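Local coordinates for protein putative glycoside hydrolase (Parabacteroides distasonis ATCC 8503, PDB 3GYC) that is a putative glycoside hydrolase of the cellulase-like family and probably cleaves glycosidic bonds in carbohydrates, its substrate not being established, at residues 218-223 with 229-234. Numbering follows the deposited sequence.
Sequences KKYEEV and DLYEHH
Tyr220, from the short helix 219-222, lays its ring over one face of the Tyr231 ring, which rises from strand 231-232. The stack is face to face, with centroids 3.9 Å apart and planes tilted by 22°. The two side chains run in opposite directions. Tyr220 CD1 sits over the centre of the Tyr231 ring, and Tyr220 CE1 comes to 3.3 Å from Tyr231 CG. The phenol ends therefore part. Tyr231 OH lies back toward Tyr220 CB and bonds to Asn297, while Tyr220 OH passes Tyr231 CB and reaches His233, the next residue turned toward the helix.

Tyr220 OH and His233 ND1 share a hydrogen bond of 2.8 Å, in the imidazole plane and at the ring edge. Either atom could be the donor. With chi1 at -150°, the His233 ring extends opposite the backbone N and ND1 faces the hydroxyl. The two rings are oblique, at 65°. His233 NE2 bonds to the carbonyl of His214, so both imidazole nitrogens are engaged. A water lies 2.9 Å from Tyr220 OH, near the phenol plane, and accepts from Glu232 N at 2.9 Å. The buried hydroxyl is thus gripped by side chain and water together.

Replacing Tyr231 with an alanine is likely to leave one face of the Tyr220 ring without its stacking partner and Asn297 without the phenol oxygen it bonds.

Met290 of helix 276-297 touches both tyrosines. Glu232 leaves the backbone on the side away from the helix, and its OE1 accepts from His234 NE2 at 2.8 Å. The three touching residues form a buried aromatic cluster. It ties a short helix to the sixth parallel strand of a TIM barrel, the fold of this cellulase-like family.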
# COMPACT_ATOMS: atom_id res chain seq x y z
N LYS A 218 -4.16 -6.10 17.54
CA LYS A 218 -3.77 -5.92 18.93
C LYS A 218 -2.27 -6.17 19.16
O LYS A 218 -1.78 -5.77 20.20
CB LYS A 218 -4.57 -6.84 19.87
CG LYS A 218 -6.06 -6.58 19.86
N LYS A 219 -1.55 -6.80 18.23
CA LYS A 219 -0.10 -7.03 18.44
C LYS A 219 0.66 -5.72 18.53
O LYS A 219 1.72 -5.65 19.14
CB LYS A 219 0.57 -7.80 17.32
CG LYS A 219 -0.13 -8.97 16.81
CD LYS A 219 -0.62 -9.87 17.85
CE LYS A 219 0.47 -10.50 18.67
NZ LYS A 219 -0.12 -11.68 19.32
N TYR A 220 0.16 -4.70 17.84
CA TYR A 220 0.80 -3.40 17.95
C TYR A 220 0.90 -3.02 19.45
O TYR A 220 1.88 -2.43 19.85
CB TYR A 220 0.05 -2.33 17.18
CG TYR A 220 0.15 -2.36 15.67
CD1 TYR A 220 1.23 -1.75 15.01
CD2 TYR A 220 -0.87 -2.86 14.89
CE1 TYR A 220 1.30 -1.72 13.65
CE2 TYR A 220 -0.81 -2.83 13.51
CZ TYR A 220 0.28 -2.25 12.89
OH TYR A 220 0.36 -2.18 11.50
N GLU A 221 -0.09 -3.40 20.25
CA GLU A 221 -0.08 -3.11 21.70
C GLU A 221 0.76 -4.08 22.53
O GLU A 221 1.31 -3.72 23.57
CB GLU A 221 -1.49 -3.18 22.27
CG GLU A 221 -2.47 -2.10 21.83
CD GLU A 221 -3.87 -2.33 22.43
OE1 GLU A 221 -4.18 -3.47 22.86
OE2 GLU A 221 -4.68 -1.36 22.46
N GLU A 222 0.85 -5.32 22.09
CA GLU A 222 1.53 -6.36 22.86
C GLU A 222 3.04 -6.41 22.70
O GLU A 222 3.69 -7.11 23.46
CB GLU A 222 0.94 -7.72 22.49
CG GLU A 222 -0.55 -7.78 22.75
CD GLU A 222 -1.24 -8.92 22.04
OE1 GLU A 222 -0.64 -10.01 21.88
OE2 GLU A 222 -2.40 -8.72 21.65
N VAL A 223 3.60 -5.69 21.73
CA VAL A 223 5.04 -5.71 21.46
C VAL A 223 5.57 -4.28 21.31
O VAL A 223 4.82 -3.38 20.94
CB VAL A 223 5.29 -6.49 20.16
CG1 VAL A 223 6.66 -6.20 19.58
CG2 VAL A 223 5.07 -7.99 20.38
N ASP A 229 6.99 5.05 12.86
CA ASP A 229 6.47 6.44 12.94
C ASP A 229 4.97 6.52 12.61
O ASP A 229 4.31 7.51 12.90
CB ASP A 229 7.26 7.34 11.98
CG ASP A 229 8.72 7.58 12.42
OD1 ASP A 229 8.97 7.59 13.67
OD2 ASP A 229 9.63 7.80 11.54
N LEU A 230 4.48 5.49 11.91
CA LEU A 230 3.09 5.35 11.51
C LEU A 230 2.79 3.88 11.22
O LEU A 230 3.70 3.07 11.11
CB LEU A 230 2.77 6.17 10.26
CG LEU A 230 3.55 5.91 8.99
CD1 LEU A 230 2.67 5.91 7.72
CD2 LEU A 230 4.73 6.89 8.83
N TYR A 231 1.52 3.54 11.09
CA TYR A 231 1.18 2.19 10.74
C TYR A 231 0.45 2.27 9.39
O TYR A 231 -0.45 3.12 9.21
CB TYR A 231 0.27 1.46 11.77
CG TYR A 231 0.65 1.51 13.22
CD1 TYR A 231 1.98 1.62 13.63
CD2 TYR A 231 -0.33 1.38 14.21
CE1 TYR A 231 2.30 1.66 14.99
CE2 TYR A 231 -0.01 1.38 15.56
CZ TYR A 231 1.30 1.51 15.93
OH TYR A 231 1.59 1.53 17.26
N GLU A 232 0.86 1.42 8.45
CA GLU A 232 0.19 1.31 7.15
C GLU A 232 -0.39 -0.09 7.21
O GLU A 232 0.35 -1.04 7.06
CB GLU A 232 1.17 1.53 5.99
CG GLU A 232 0.50 2.04 4.66
CD GLU A 232 0.04 0.97 3.68
OE1 GLU A 232 0.90 0.19 3.21
OE2 GLU A 232 -1.15 0.93 3.31
N HIS A 233 -1.69 -0.23 7.47
CA HIS A 233 -2.28 -1.52 7.69
C HIS A 233 -3.30 -1.83 6.61
O HIS A 233 -4.13 -1.00 6.27
CB HIS A 233 -2.90 -1.64 9.08
CG HIS A 233 -2.86 -3.05 9.58
ND1 HIS A 233 -1.79 -3.54 10.29
CD2 HIS A 233 -3.69 -4.09 9.37
CE1 HIS A 233 -1.99 -4.83 10.54
NE2 HIS A 233 -3.13 -5.19 9.98
N HIS A 234 -3.20 -3.03 6.05
CA HIS A 234 -4.08 -3.43 4.96
C HIS A 234 -5.27 -4.17 5.54
O HIS A 234 -5.10 -5.08 6.34
CB HIS A 234 -3.31 -4.27 3.93
CG HIS A 234 -2.09 -3.58 3.38
ND1 HIS A 234 -1.15 -4.23 2.62
CD2 HIS A 234 -1.66 -2.29 3.51
CE1 HIS A 234 -0.22 -3.36 2.25
NE2 HIS A 234 -0.48 -2.19 2.81
O HOH W 1 2.29 -0.70 9.84